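Local coordinates for Lmo0305 protein (Listeria monocytogenes, PDB 3PJ0), which belongs to the beta-eliminating lyase family of the PLP-dependent aminotransferase fold and carries pyridoxal phosphate on a lysine as an internal aldimine, at residues Y15-N20 and D338-I343. Residues are numbered along the deposited sequence; the frame is centred on the assembly and turned at random.
Sequences YKLGGN and DAFAEI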
loop_
_atom_site.group_PDB
_atom_site.type_symbol
_atom_site.label_atom_id
_atom_site.label_comp_id
_atom_site.label_asym_id
_atom_site.label_seq_id
_atom_site.Cartn_x
_atom_site.Cartn_y
_atom_site.Cartn_z
ATOM N N TYR A 15 -18.647 26.075 -1.675
ATOM C CA TYR A 15 -18.406 25.673 -3.045
ATOM C C TYR A 15 -16.916 25.746 -3.426
ATOM O O TYR A 15 -16.148 26.513 -2.842
ATOM C CB TYR A 15 -19.233 26.546 -3.982
ATOM C CG TYR A 15 -20.711 26.636 -3.594
ATOM C CD1 TYR A 15 -21.552 25.545 -3.713
ATOM C CD2 TYR A 15 -21.258 27.828 -3.152
ATOM C CE1 TYR A 15 -22.908 25.635 -3.367
ATOM C CE2 TYR A 15 -22.606 27.929 -2.813
ATOM C CZ TYR A 15 -23.418 26.822 -2.922
ATOM O OH TYR A 15 -24.753 26.923 -2.591
ATOM N N LYS A 16 -16.530 24.957 -4.426
ATOM C CA LYS A 16 -15.140 24.908 -4.887
ATOM C C LYS A 16 -15.064 24.873 -6.425
ATOM O O LYS A 16 -15.842 24.168 -7.069
ATOM C CB LYS A 16 -14.459 23.650 -4.366
ATOM C CG LYS A 16 -14.344 23.473 -2.868
ATOM C CD LYS A 16 -13.393 24.500 -2.251
ATOM C CE LYS A 16 -13.124 24.207 -0.777
ATOM N NZ LYS A 16 -14.348 24.310 0.079
ATOM N N LEU A 17 -14.139 25.635 -7.014
ATOM C CA LEU A 17 -13.927 25.538 -8.448
ATOM C C LEU A 17 -13.309 24.157 -8.741
ATOM O O LEU A 17 -13.711 23.468 -9.666
ATOM C CB LEU A 17 -12.967 26.617 -8.947
ATOM C CG LEU A 17 -13.342 28.110 -8.903
ATOM C CD1 LEU A 17 -12.135 28.847 -9.400
ATOM C CD2 LEU A 17 -14.567 28.462 -9.756
ATOM N N GLY A 18 -12.344 23.742 -7.924
ATOM C CA GLY A 18 -11.650 22.484 -8.158
ATOM C C GLY A 18 -12.104 21.293 -7.348
ATOM O O GLY A 18 -12.799 21.436 -6.329
ATOM N N GLY A 19 -11.703 20.114 -7.814
ATOM C CA GLY A 19 -11.942 18.868 -7.095
ATOM C C GLY A 19 -13.308 18.222 -7.149
ATOM O O GLY A 19 -14.200 18.652 -7.896
ATOM N N ASN A 20 -13.453 17.176 -6.325
ATOM C CA ASN A 20 -14.677 16.376 -6.236
ATOM C C ASN A 20 -15.273 16.398 -4.850
ATOM O O ASN A 20 -15.860 15.409 -4.411
ATOM C CB ASN A 20 -14.360 14.913 -6.616
ATOM C CG ASN A 20 -14.068 14.747 -8.069
ATOM O OD1 ASN A 20 -14.921 15.023 -8.908
ATOM N ND2 ASN A 20 -12.862 14.281 -8.394
ATOM N N ASP A 338 -16.299 17.184 -9.968
ATOM C CA ASP A 338 -17.756 17.301 -9.695
ATOM C C ASP A 338 -18.153 18.573 -8.933
ATOM O O ASP A 338 -19.295 19.026 -9.028
ATOM C CB ASP A 338 -18.304 16.096 -8.899
ATOM C CG ASP A 338 -18.421 14.811 -9.704
ATOM O OD1 ASP A 338 -18.269 14.783 -10.943
ATOM O OD2 ASP A 338 -18.660 13.784 -9.051
ATOM N N ALA A 339 -17.232 19.149 -8.163
ATOM C CA ALA A 339 -17.558 20.355 -7.385
ATOM C C ALA A 339 -17.968 21.536 -8.278
ATOM O O ALA A 339 -18.899 22.274 -7.956
ATOM C CB ALA A 339 -16.364 20.761 -6.488
ATOM N N PHE A 340 -17.313 21.685 -9.419
ATOM C CA PHE A 340 -17.610 22.834 -10.299
ATOM C C PHE A 340 -19.099 22.957 -10.671
ATOM O O PHE A 340 -19.666 24.047 -10.606
ATOM C CB PHE A 340 -16.731 22.838 -11.558
ATOM C CG PHE A 340 -16.994 24.017 -12.456
ATOM C CD1 PHE A 340 -16.490 25.269 -12.140
ATOM C CD2 PHE A 340 -17.783 23.885 -13.591
ATOM C CE1 PHE A 340 -16.772 26.383 -12.945
ATOM C CE2 PHE A 340 -18.075 25.008 -14.410
ATOM C CZ PHE A 340 -17.560 26.242 -14.090
ATOM N N ALA A 341 -19.728 21.827 -10.985
ATOM C CA ALA A 341 -21.120 21.830 -11.418
ATOM C C ALA A 341 -22.102 22.168 -10.298
ATOM O O ALA A 341 -23.261 22.464 -10.589
ATOM C CB ALA A 341 -21.492 20.500 -12.076
ATOM N N GLU A 342 -21.658 22.128 -9.043
ATOM C CA GLU A 342 -22.511 22.471 -7.919
ATOM C C GLU A 342 -22.518 23.967 -7.605
ATOM O O GLU A 342 -23.301 24.421 -6.756
ATOM C CB GLU A 342 -22.099 21.695 -6.646
ATOM C CG GLU A 342 -22.153 20.190 -6.752
ATOM C CD GLU A 342 -23.528 19.647 -7.151
ATOM O OE1 GLU A 342 -24.550 20.050 -6.560
ATOM O OE2 GLU A 342 -23.572 18.791 -8.060
ATOM N N ILE A 343 -21.649 24.748 -8.244
ATOM C CA ILE A 343 -21.593 26.175 -7.932
ATOM C C ILE A 343 -22.797 26.872 -8.559
ATOM O O ILE A 343 -22.990 26.782 -9.769
ATOM C CB ILE A 343 -20.330 26.859 -8.439
ATOM C CG1 ILE A 343 -19.079 26.189 -7.890
ATOM C CG2 ILE A 343 -20.324 28.340 -7.971
ATOM C CD1 ILE A 343 -17.766 26.631 -8.613
HETATM O O HOH W 1 -18.877 23.376 -5.256
HETATM O O HOH W 2 -14.516 20.944 -9.581
#
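In the smaller lobe of this aminotransferase-type fold, the N-terminal arm at 15-20 curves around the short turn at 338-343 that joins strand 329-335, an inner strand of the four-stranded antiparallel sheet, to helix 345-358. Consecutive amides of the turn bond to the arm. Ala339 N meets Gly19 O at 3.1 Å on a lone pair in the carbonyl plane. Asp338 N gives a nearly straight bond (166°) to Asn20 OD1 at 2.8 Å, but from 35° above the amide plane; the Asn20 amide and Asp338 carboxylate planes stand 79° apart. The next amide, Phe340 N, reaches a water that also donates to Leu17 O and Gly19 O; a second water links Lys16 N to Ala339 O. Phe340 CG is anti to its backbone N, and Leu17 O lies at the ring edge, near its plane. Ala339 CB points into the curve, 3.3 Å from Gly19 O. Lys16 O, 3.5 Å from Ile343 CD1, is buried without a hydrogen-bonding partner. The Leu17 and Ile343 side chains cross obliquely, with Leu17 CD2 3.9 Å from Ile343 CD1, while Tyr15 CB lies 3.9 Å from Ile343 CG1. The Asp338 carboxylate forms salt bridges with Arg256 and Lys259 and a hydrogen bond with Tyr263. Leu17, Phe340 and Ile343 converge on Leu348 of helix 345-358, Leu17 and Phe340 also touch helix 260-275, and strand 15-16 pairs in parallel with strand 316-317.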